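Long-range contacts in lipolytic enzyme, G-D-S-L family (Bacteroides thetaiotaomicron, PDB 7BR2), which metabolises the drug diltiazem as a gut microbial serine esterase of the SGNH (GDSL) hydrolase family: residues R53-G61 and E363-F374; L316-W326 and I335-Q345. One frame throughout, in Å; residues are numbered along the deposited sequence.

Interaction 1 (R53-G61 and E363-F374); sequences RVFNGGIGG and ERTFREYAWCQF
The guanidinium of Arg367 lies between the backbone of 53-58 and its own helix: Asn56 O and Gly57 CA cover one face, Ala370 CB the opposite one, each offset toward the rim. At the edge, within 8° of the guanidinium plane, sits Gly58 O, gripped side-on by Arg367 NE at 2.9 Å and Arg367 NH1 at 3.1 Å, both from the same face of the carbonyl. Arg367 CG packs 3.6 Å from Asn56 ND2, and bends at chi2 and chi3 beyond it turn the guanidinium back to Gly58 O. NH1 has a second, charged partner in Asp74 of helix 64-75. One helical turn earlier, Glu363 reaches out extended, and its OE2 accepts from Asn56 N at 2.6 Å, met from above the carboxylate plane. Two waters link the same pair. Asn56 OD1 closes an Asx turn onto Gly58 N. Ile59 CG2 touches the edge of the Trp371 ring at CD1 (3.7 Å), while Ile59 CD1 reaches Ala370 CB. Helix 344-377 thus caps the outer edge of strand 53-58 in the parallel sheet of the SGNH-type core, bonding to backbone groups that a further strand would use, and Gly60 adjoins the probable Ser28-His207-Asp204 triad.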
loop_
_atom_site.group_PDB
_atom_site.type_symbol
_atom_site.label_atom_id
_atom_site.label_comp_id
_atom_site.label_asym_id
_atom_site.label_seq_id
_atom_site.Cartn_x
_atom_site.Cartn_y
_atom_site.Cartn_z
ATOM N N ARG A 53 -2.726 -1.644 13.039
ATOM C CA ARG A 53 -1.734 -0.584 12.910
ATOM C C ARG A 53 -0.659 -1.049 11.945
ATOM O O ARG A 53 -0.118 -2.143 12.101
ATOM C CB ARG A 53 -1.103 -0.211 14.256
ATOM C CG ARG A 53 -1.880 0.853 14.984
ATOM C CD ARG A 53 -1.412 1.041 16.425
ATOM N NE ARG A 53 -2.332 1.935 17.118
ATOM C CZ ARG A 53 -2.269 3.259 17.043
ATOM N NH1 ARG A 53 -1.322 3.847 16.309
ATOM N NH2 ARG A 53 -3.159 3.993 17.686
ATOM N N VAL A 54 -0.409 -0.235 10.924
ATOM C CA VAL A 54 0.661 -0.443 9.960
ATOM C C VAL A 54 1.768 0.576 10.222
ATOM O O VAL A 54 1.495 1.729 10.572
ATOM C CB VAL A 54 0.103 -0.335 8.531
ATOM C CG1 VAL A 54 1.207 -0.454 7.489
ATOM C CG2 VAL A 54 -0.945 -1.421 8.340
ATOM N N PHE A 55 3.019 0.143 10.061
ATOM C CA PHE A 55 4.194 0.978 10.288
ATOM C C PHE A 55 5.066 0.966 9.048
ATOM O O PHE A 55 5.389 -0.102 8.510
ATOM C CB PHE A 55 5.012 0.491 11.495
ATOM C CG PHE A 55 4.269 0.563 12.798
ATOM C CD1 PHE A 55 3.391 -0.458 13.171
ATOM C CD2 PHE A 55 4.435 1.643 13.653
ATOM C CE1 PHE A 55 2.693 -0.397 14.373
ATOM C CE2 PHE A 55 3.746 1.708 14.860
ATOM C CZ PHE A 55 2.873 0.683 15.219
ATOM N N ASN A 56 5.422 2.152 8.590
ATOM C CA ASN A 56 6.493 2.328 7.621
ATOM C C ASN A 56 7.847 2.095 8.305
ATOM O O ASN A 56 8.216 2.831 9.224
ATOM C CB ASN A 56 6.392 3.743 7.058
ATOM C CG ASN A 56 7.427 4.047 5.990
ATOM O OD1 ASN A 56 8.401 3.310 5.808
ATOM N ND2 ASN A 56 7.234 5.174 5.300
ATOM N N GLY A 57 8.594 1.073 7.880
ATOM C CA GLY A 57 9.934 0.866 8.404
ATOM C C GLY A 57 10.954 0.901 7.285
ATOM O O GLY A 57 11.883 0.091 7.228
ATOM N N GLY A 58 10.744 1.808 6.340
ATOM C CA GLY A 58 11.673 2.014 5.248
ATOM C C GLY A 58 12.597 3.173 5.578
ATOM O O GLY A 58 12.196 4.123 6.246
ATOM N N ILE A 59 13.848 3.061 5.128
ATOM C CA ILE A 59 14.800 4.164 5.109
ATOM C C ILE A 59 15.489 4.163 3.750
ATOM O O ILE A 59 16.040 3.140 3.332
ATOM C CB ILE A 59 15.837 4.047 6.244
ATOM C CG1 ILE A 59 15.150 4.126 7.613
ATOM C CG2 ILE A 59 16.897 5.117 6.110
ATOM C CD1 ILE A 59 16.100 4.280 8.759
ATOM N N GLY A 60 15.448 5.297 3.056
ATOM C CA GLY A 60 16.055 5.362 1.735
ATOM C C GLY A 60 17.541 5.045 1.773
ATOM O O GLY A 60 18.273 5.501 2.657
ATOM N N GLY A 61 17.992 4.278 0.775
ATOM C CA GLY A 61 19.379 3.902 0.646
ATOM C C GLY A 61 19.769 2.605 1.325
ATOM O O GLY A 61 20.903 2.153 1.137
ATOM N N GLU A 363 3.981 10.368 9.486
ATOM C CA GLU A 363 4.875 9.224 9.663
ATOM C C GLU A 363 6.164 9.408 8.868
ATOM O O GLU A 363 7.251 9.043 9.342
ATOM C CB GLU A 363 4.173 7.925 9.268
ATOM C CG GLU A 363 4.952 6.681 9.676
ATOM C CD GLU A 363 4.278 5.372 9.257
ATOM O OE1 GLU A 363 3.430 5.391 8.332
ATOM O OE2 GLU A 363 4.610 4.326 9.869
ATOM N N ARG A 364 6.076 10.010 7.677
ATOM C CA ARG A 364 7.297 10.254 6.907
ATOM C C ARG A 364 8.256 11.160 7.661
ATOM O O ARG A 364 9.482 10.988 7.575
ATOM C CB ARG A 364 6.981 10.865 5.542
ATOM C CG ARG A 364 6.521 9.843 4.482
ATOM C CD ARG A 364 7.477 9.780 3.288
ATOM N NE ARG A 364 8.833 9.402 3.666
ATOM C CZ ARG A 364 9.837 10.264 3.807
ATOM N NH1 ARG A 364 11.036 9.830 4.154
ATOM N NH2 ARG A 364 9.633 11.556 3.609
ATOM N N THR A 365 7.731 12.143 8.400
ATOM C CA THR A 365 8.671 12.965 9.177
ATOM C C THR A 365 9.395 12.109 10.208
ATOM O O THR A 365 10.609 12.272 10.434
ATOM C CB THR A 365 7.982 14.159 9.853
ATOM O OG1 THR A 365 7.224 13.732 10.996
ATOM C CG2 THR A 365 7.085 14.888 8.873
ATOM N N PHE A 366 8.682 11.134 10.788
ATOM C CA PHE A 366 9.386 10.204 11.681
ATOM C C PHE A 366 10.437 9.379 10.939
ATOM O O PHE A 366 11.488 9.042 11.512
ATOM C CB PHE A 366 8.390 9.285 12.398
ATOM C CG PHE A 366 7.722 9.922 13.592
ATOM C CD1 PHE A 366 6.610 10.732 13.435
ATOM C CD2 PHE A 366 8.196 9.678 14.881
ATOM C CE1 PHE A 366 5.984 11.322 14.539
ATOM C CE2 PHE A 366 7.577 10.260 15.991
ATOM C CZ PHE A 366 6.464 11.092 15.810
ATOM N N ARG A 367 10.194 9.069 9.661
ATOM C CA ARG A 367 11.178 8.310 8.882
ATOM C C ARG A 367 12.431 9.148 8.594
ATOM O O ARG A 367 13.556 8.621 8.559
ATOM C CB ARG A 367 10.576 7.826 7.558
ATOM C CG ARG A 367 9.418 6.829 7.661
ATOM C CD ARG A 367 9.585 5.890 8.821
ATOM N NE ARG A 367 10.640 4.923 8.586
ATOM C CZ ARG A 367 11.282 4.276 9.549
ATOM N NH1 ARG A 367 12.237 3.405 9.241
ATOM N NH2 ARG A 367 10.970 4.514 10.816
ATOM N N GLU A 368 12.253 10.450 8.353
ATOM C CA GLU A 368 13.403 11.345 8.202
ATOM C C GLU A 368 14.216 11.393 9.495
ATOM O O GLU A 368 15.463 11.363 9.481
ATOM C CB GLU A 368 12.929 12.750 7.811
ATOM C CG GLU A 368 12.205 12.837 6.465
ATOM C CD GLU A 368 13.154 12.787 5.278
ATOM O OE1 GLU A 368 14.343 13.111 5.450
ATOM O OE2 GLU A 368 12.731 12.398 4.171
ATOM N N TYR A 369 13.526 11.438 10.630
ATOM C CA TYR A 369 14.259 11.401 11.891
ATOM C C TYR A 369 15.042 10.096 12.019
ATOM O O TYR A 369 16.215 10.103 12.417
ATOM C CB TYR A 369 13.293 11.613 13.060
ATOM C CG TYR A 369 13.818 11.178 14.409
ATOM C CD1 TYR A 369 14.675 11.998 15.153
ATOM C CD2 TYR A 369 13.429 9.956 14.962
ATOM C CE1 TYR A 369 15.151 11.598 16.404
ATOM C CE2 TYR A 369 13.893 9.550 16.202
ATOM C CZ TYR A 369 14.756 10.374 16.925
ATOM O OH TYR A 369 15.201 9.959 18.165
ATOM N N ALA A 370 14.425 8.975 11.636
ATOM C CA ALA A 370 15.112 7.685 11.692
ATOM C C ALA A 370 16.351 7.667 10.800
ATOM O O ALA A 370 17.360 7.042 11.149
ATOM C CB ALA A 370 14.159 6.549 11.306
ATOM N N TRP A 371 16.282 8.291 9.618
ATOM C CA TRP A 371 17.507 8.390 8.829
ATOM C C TRP A 371 18.570 9.162 9.599
ATOM O O TRP A 371 19.737 8.760 9.639
ATOM C CB TRP A 371 17.297 9.052 7.468
ATOM C CG TRP A 371 18.627 9.052 6.739
ATOM C CD1 TRP A 371 19.116 8.066 5.929
ATOM C CD2 TRP A 371 19.674 10.038 6.833
ATOM N NE1 TRP A 371 20.372 8.387 5.495
ATOM C CE2 TRP A 371 20.743 9.588 6.037
ATOM C CE3 TRP A 371 19.805 11.258 7.506
ATOM C CZ2 TRP A 371 21.926 10.312 5.894
ATOM C CZ3 TRP A 371 20.986 11.975 7.364
ATOM C CH2 TRP A 371 22.027 11.499 6.565
ATOM N N CYS A 372 18.195 10.282 10.219
ATOM C CA CYS A 372 19.202 11.000 10.999
ATOM C C CYS A 372 19.847 10.075 12.022
ATOM O O CYS A 372 21.078 10.054 12.179
ATOM C CB CYS A 372 18.582 12.229 11.676
ATOM S SG CYS A 372 18.197 13.525 10.470
ATOM N N GLN A 373 19.039 9.217 12.636
ATOM C CA GLN A 373 19.564 8.409 13.730
ATOM C C GLN A 373 20.457 7.284 13.222
ATOM O O GLN A 373 21.574 7.108 13.716
ATOM C CB GLN A 373 18.422 7.856 14.591
ATOM C CG GLN A 373 17.816 8.904 15.544
ATOM C CD GLN A 373 18.823 9.472 16.560
ATOM O OE1 GLN A 373 19.936 8.972 16.689
ATOM N NE2 GLN A 373 18.414 10.509 17.297
ATOM N N PHE A 374 19.977 6.489 12.262
ATOM C CA PHE A 374 20.737 5.315 11.842
ATOM C C PHE A 374 21.656 5.575 10.648
ATOM O O PHE A 374 22.693 4.910 10.515
ATOM C CB PHE A 374 19.776 4.163 11.540
ATOM C CG PHE A 374 18.975 3.752 12.727
ATOM C CD1 PHE A 374 19.505 2.901 13.677
ATOM C CD2 PHE A 374 17.688 4.246 12.918
ATOM C CE1 PHE A 374 18.757 2.542 14.795
ATOM C CE2 PHE A 374 16.937 3.890 14.024
ATOM C CZ PHE A 374 17.473 3.041 14.968
HETATM O O HOH W 1 6.714 3.994 11.128
HETATM O O HOH W 2 4.816 6.905 6.018
#

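Interaction 2 (L316-W326 and I335-Q345)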
loop_
_atom_site.group_PDB
_atom_site.type_symbol
_atom_site.label_atom_id
_atom_site.label_comp_id
_atom_site.label_asym_id
_atom_site.label_seq_id
_atom_site.Cartn_x
_atom_site.Cartn_y
_atom_site.Cartn_z
ATOM N N LEU A 316 -30.446 6.958 -10.591
ATOM C CA LEU A 316 -30.022 6.430 -9.306
ATOM C C LEU A 316 -29.716 7.590 -8.375
ATOM O O LEU A 316 -28.906 8.458 -8.711
ATOM C CB LEU A 316 -28.789 5.546 -9.457
ATOM C CG LEU A 316 -28.132 5.189 -8.121
ATOM C CD1 LEU A 316 -29.081 4.403 -7.220
ATOM C CD2 LEU A 316 -26.842 4.434 -8.351
ATOM N N LEU A 317 -30.374 7.605 -7.220
ATOM C CA LEU A 317 -30.074 8.531 -6.143
ATOM C C LEU A 317 -29.774 7.740 -4.878
ATOM O O LEU A 317 -30.392 6.706 -4.621
ATOM C CB LEU A 317 -31.236 9.494 -5.884
ATOM C CG LEU A 317 -31.696 10.431 -7.003
ATOM C CD1 LEU A 317 -32.846 9.810 -7.747
ATOM C CD2 LEU A 317 -32.106 11.769 -6.430
ATOM N N ILE A 318 -28.797 8.198 -4.106
ATOM C CA ILE A 318 -28.502 7.599 -2.813
ATOM C C ILE A 318 -28.510 8.730 -1.803
ATOM O O ILE A 318 -27.790 9.724 -1.978
ATOM C CB ILE A 318 -27.159 6.858 -2.806
ATOM C CG1 ILE A 318 -27.152 5.783 -3.900
ATOM C CG2 ILE A 318 -26.913 6.224 -1.424
ATOM C CD1 ILE A 318 -25.980 4.825 -3.849
ATOM N N ASP A 319 -29.339 8.598 -0.767
ATOM C CA ASP A 319 -29.537 9.669 0.208
ATOM C C ASP A 319 -29.852 10.997 -0.481
ATOM O O ASP A 319 -29.365 12.059 -0.088
ATOM C CB ASP A 319 -28.331 9.800 1.143
ATOM C CG ASP A 319 -28.393 8.825 2.301
ATOM O OD1 ASP A 319 -29.377 8.061 2.374
ATOM O OD2 ASP A 319 -27.463 8.836 3.139
ATOM N N ASP A 320 -30.603 10.911 -1.580
ATOM C CA ASP A 320 -31.103 12.042 -2.365
ATOM C C ASP A 320 -30.019 12.762 -3.165
ATOM O O ASP A 320 -30.218 13.913 -3.582
ATOM C CB ASP A 320 -31.877 13.046 -1.496
ATOM C CG ASP A 320 -32.877 13.879 -2.314
ATOM O OD1 ASP A 320 -33.564 13.305 -3.185
ATOM O OD2 ASP A 320 -32.985 15.103 -2.086
ATOM N N GLN A 321 -28.883 12.117 -3.417
ATOM C CA GLN A 321 -27.854 12.677 -4.282
ATOM C C GLN A 321 -27.857 11.917 -5.600
ATOM O O GLN A 321 -27.705 10.690 -5.620
ATOM C CB GLN A 321 -26.468 12.618 -3.646
ATOM C CG GLN A 321 -25.853 14.003 -3.385
ATOM C CD GLN A 321 -25.507 14.785 -4.670
ATOM O OE1 GLN A 321 -24.928 14.251 -5.635
ATOM N NE2 GLN A 321 -25.871 16.074 -4.674
ATOM N N GLU A 322 -28.013 12.650 -6.695
ATOM C CA GLU A 322 -28.024 12.026 -8.001
ATOM C C GLU A 322 -26.656 11.437 -8.305
ATOM O O GLU A 322 -25.638 12.121 -8.225
ATOM C CB GLU A 322 -28.435 13.052 -9.057
ATOM C CG GLU A 322 -28.353 12.537 -10.479
ATOM C CD GLU A 322 -29.112 13.413 -11.468
ATOM O OE1 GLU A 322 -29.803 14.370 -11.036
ATOM O OE2 GLU A 322 -29.030 13.127 -12.682
ATOM N N ILE A 323 -26.643 10.163 -8.669
ATOM C CA ILE A 323 -25.419 9.461 -9.008
ATOM C C ILE A 323 -25.220 9.389 -10.518
ATOM O O ILE A 323 -24.115 9.613 -11.016
ATOM C CB ILE A 323 -25.453 8.047 -8.390
ATOM C CG1 ILE A 323 -25.845 8.116 -6.909
ATOM C CG2 ILE A 323 -24.146 7.323 -8.635
ATOM C CD1 ILE A 323 -24.867 8.913 -6.036
ATOM N N GLY A 324 -26.289 9.083 -11.244
ATOM C CA GLY A 324 -26.243 8.966 -12.686
ATOM C C GLY A 324 -27.532 8.359 -13.201
ATOM O O GLY A 324 -28.494 8.123 -12.451
ATOM N N THR A 325 -27.540 8.103 -14.502
ATOM C CA THR A 325 -28.699 7.518 -15.157
ATOM C C THR A 325 -28.282 6.258 -15.897
ATOM O O THR A 325 -27.249 6.230 -16.577
ATOM C CB THR A 325 -29.358 8.524 -16.107
ATOM O OG1 THR A 325 -29.820 9.650 -15.348
ATOM C CG2 THR A 325 -30.546 7.900 -16.818
ATOM N N TRP A 326 -29.084 5.209 -15.741
ATOM C CA TRP A 326 -28.814 3.925 -16.360
ATOM C C TRP A 326 -30.096 3.384 -16.976
ATOM O O TRP A 326 -31.203 3.667 -16.504
ATOM C CB TRP A 326 -28.281 2.900 -15.346
ATOM C CG TRP A 326 -26.829 3.036 -14.929
ATOM C CD1 TRP A 326 -25.755 2.371 -15.454
ATOM C CD2 TRP A 326 -26.308 3.869 -13.886
ATOM N NE1 TRP A 326 -24.601 2.744 -14.806
ATOM C CE2 TRP A 326 -24.914 3.665 -13.842
ATOM C CE3 TRP A 326 -26.885 4.776 -12.990
ATOM C CZ2 TRP A 326 -24.093 4.331 -12.937
ATOM C CZ3 TRP A 326 -26.069 5.433 -12.094
ATOM C CH2 TRP A 326 -24.690 5.209 -12.073
ATOM N N ILE A 335 -24.576 -2.806 -11.552
ATOM C CA ILE A 335 -23.656 -1.680 -11.682
ATOM C C ILE A 335 -22.773 -1.621 -10.437
ATOM O O ILE A 335 -23.168 -2.047 -9.343
ATOM C CB ILE A 335 -24.385 -0.344 -11.909
ATOM C CG1 ILE A 335 -25.370 -0.074 -10.780
ATOM C CG2 ILE A 335 -25.093 -0.344 -13.258
ATOM C CD1 ILE A 335 -25.922 1.317 -10.820
ATOM N N ASN A 336 -21.543 -1.143 -10.621
ATOM C CA ASN A 336 -20.576 -1.061 -9.530
ATOM C C ASN A 336 -20.702 0.294 -8.836
ATOM O O ASN A 336 -20.305 1.328 -9.388
ATOM C CB ASN A 336 -19.157 -1.282 -10.047
ATOM C CG ASN A 336 -18.151 -1.384 -8.928
ATOM O OD1 ASN A 336 -18.523 -1.405 -7.747
ATOM N ND2 ASN A 336 -16.874 -1.495 -9.287
ATOM N N LEU A 337 -21.272 0.298 -7.631
ATOM C CA LEU A 337 -21.358 1.550 -6.885
ATOM C C LEU A 337 -19.976 2.059 -6.464
ATOM O O LEU A 337 -19.793 3.267 -6.299
ATOM C CB LEU A 337 -22.255 1.383 -5.661
ATOM C CG LEU A 337 -23.718 1.057 -5.945
ATOM C CD1 LEU A 337 -24.486 0.997 -4.637
ATOM C CD2 LEU A 337 -24.304 2.089 -6.897
ATOM N N ALA A 338 -18.989 1.169 -6.317
ATOM C CA ALA A 338 -17.641 1.592 -5.943
ATOM C C ALA A 338 -16.921 2.402 -7.022
ATOM O O ALA A 338 -15.864 2.975 -6.730
ATOM C CB ALA A 338 -16.796 0.378 -5.580
ATOM N N ALA A 339 -17.437 2.453 -8.252
ATOM C CA ALA A 339 -16.878 3.303 -9.297
ATOM C C ALA A 339 -17.615 4.631 -9.427
ATOM O O ALA A 339 -17.258 5.453 -10.280
ATOM C CB ALA A 339 -16.887 2.572 -10.645
ATOM N N GLU A 340 -18.618 4.870 -8.593
ATOM C CA GLU A 340 -19.437 6.077 -8.663
ATOM C C GLU A 340 -19.022 6.979 -7.500
ATOM O O GLU A 340 -19.492 6.805 -6.371
ATOM C CB GLU A 340 -20.919 5.712 -8.604
ATOM C CG GLU A 340 -21.346 4.741 -9.693
ATOM C CD GLU A 340 -21.099 5.297 -11.084
ATOM O OE1 GLU A 340 -21.207 6.531 -11.258
ATOM O OE2 GLU A 340 -20.796 4.503 -12.002
ATOM N N SER A 341 -18.133 7.937 -7.774
ATOM C CA SER A 341 -17.569 8.763 -6.709
ATOM C C SER A 341 -18.607 9.658 -6.038
ATOM O O SER A 341 -18.311 10.260 -5.000
ATOM C CB SER A 341 -16.418 9.609 -7.264
ATOM O OG SER A 341 -16.931 10.755 -7.919
ATOM N N LYS A 342 -19.801 9.770 -6.601
ATOM C CA LYS A 342 -20.806 10.641 -6.015
ATOM C C LYS A 342 -21.612 9.991 -4.896
ATOM O O LYS A 342 -22.397 10.694 -4.251
ATOM C CB LYS A 342 -21.749 11.139 -7.103
ATOM C CG LYS A 342 -21.091 12.043 -8.123
ATOM C CD LYS A 342 -22.104 12.409 -9.197
ATOM C CE LYS A 342 -21.488 13.150 -10.371
ATOM N NZ LYS A 342 -22.228 14.412 -10.693
ATOM N N THR A 343 -21.458 8.688 -4.645
ATOM C CA THR A 343 -22.250 8.075 -3.583
ATOM C C THR A 343 -21.798 8.605 -2.227
ATOM O O THR A 343 -20.628 8.972 -2.050
ATOM C CB THR A 343 -22.156 6.547 -3.588
ATOM O OG1 THR A 343 -20.913 6.110 -3.033
ATOM C CG2 THR A 343 -22.309 5.994 -5.012
ATOM N N PRO A 344 -22.712 8.664 -1.259
ATOM C CA PRO A 344 -22.320 9.121 0.082
ATOM C C PRO A 344 -21.273 8.241 0.725
ATOM O O PRO A 344 -20.360 8.765 1.368
ATOM C CB PRO A 344 -23.645 9.104 0.852
ATOM C CG PRO A 344 -24.674 9.287 -0.222
ATOM C CD PRO A 344 -24.160 8.491 -1.383
ATOM N N GLN A 345 -21.366 6.918 0.552
ATOM C CA GLN A 345 -20.368 6.027 1.126
ATOM C C GLN A 345 -19.006 6.210 0.462
ATOM O O GLN A 345 -17.973 6.005 1.109
ATOM C CB GLN A 345 -20.809 4.557 1.039
ATOM C CG GLN A 345 -20.984 3.984 -0.371
ATOM C CD GLN A 345 -22.436 3.959 -0.867
ATOM O OE1 GLN A 345 -23.207 4.898 -0.649
ATOM N NE2 GLN A 345 -22.790 2.894 -1.587
HETATM O O HOH W 3 -22.318 8.020 -13.127
#
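Mostly apolar packing, with one bridging water, joins the beta-hairpin 316-326 to the connection 335-345 that leads into helix 344-377, at a partly buried place far from the centre of the chain. The hairpin, closed by a type I' turn from Ile318 to Gln321, forms one margin of an antiparallel sheet, whereas Ile335 and Asn336 belong to the outermost strand of a separate mixed sheet. At one end Ile335 lies over a face of the Trp326 indole: CG2 stands 3.8 Å from the centroid of the five-membered ring in a CH-pi contact, and CD1 sits over the centre of the whole ring system. With chi1 at 57°, CG1 is wedged between the backbone N and the carbonyl carbon, which lets both carbons bear on the same face. Glu340 meets the indole edge instead: Glu340 OE2 lies 3.4 Å from Trp326 CZ2, the carboxylate nearly perpendicular to the ring (86°). Its OE1 receives a hydrogen bond from a water that also donates to Ile323 O. Leu316 CD2 packs on Leu337 CD2 at 3.7 Å. Ile323 straddles the Glu340-Thr343 type I turn, CG2 against Glu340 CB (3.6 Å) and CD1 against Lys342 O (3.5 Å). The Lys342 chain runs along the hairpin backbone, CD 3.7 Å from Glu322 O. Toward the hairpin turn, Ile318 CG2 rests 3.6 Å from Pro344 CD, while Ile318 CD1 meets the methyl of Thr343. The carboxylate of Asp319 turns to Arg443 and the backbone of Lys444, tying the turn to the neighbouring strand. Thr343 is the N-cap of helix 344-377, its OG1 accepting from Tyr346 N, and Pro344 follows in the first turn; the whole is a beta-hairpin packed against a capped helix start, where two sheets meet.

In the fold
Helix 344-377 serves both contacts, its first residues in interaction 2 and its later turns in interaction 1, with centres 39 Å apart on opposite sides of the chain's centre. Along the sequence, interaction 2 is nested within the long loop closed by interaction 1. The latter is buried at the edge strand of the parallel sheet, and there charged side chains bond directly to strand backbone, with waters between the segments and salt bridges to residues outside them. Interaction 2, only partly buried, instead joins a hairpin of the antiparallel sheet to the helix start through aliphatic and aromatic packing, its polar link being a single water. The helix therefore spans from the peripheral sheets to the parallel sheet of the SGNH-type hydrolase fold.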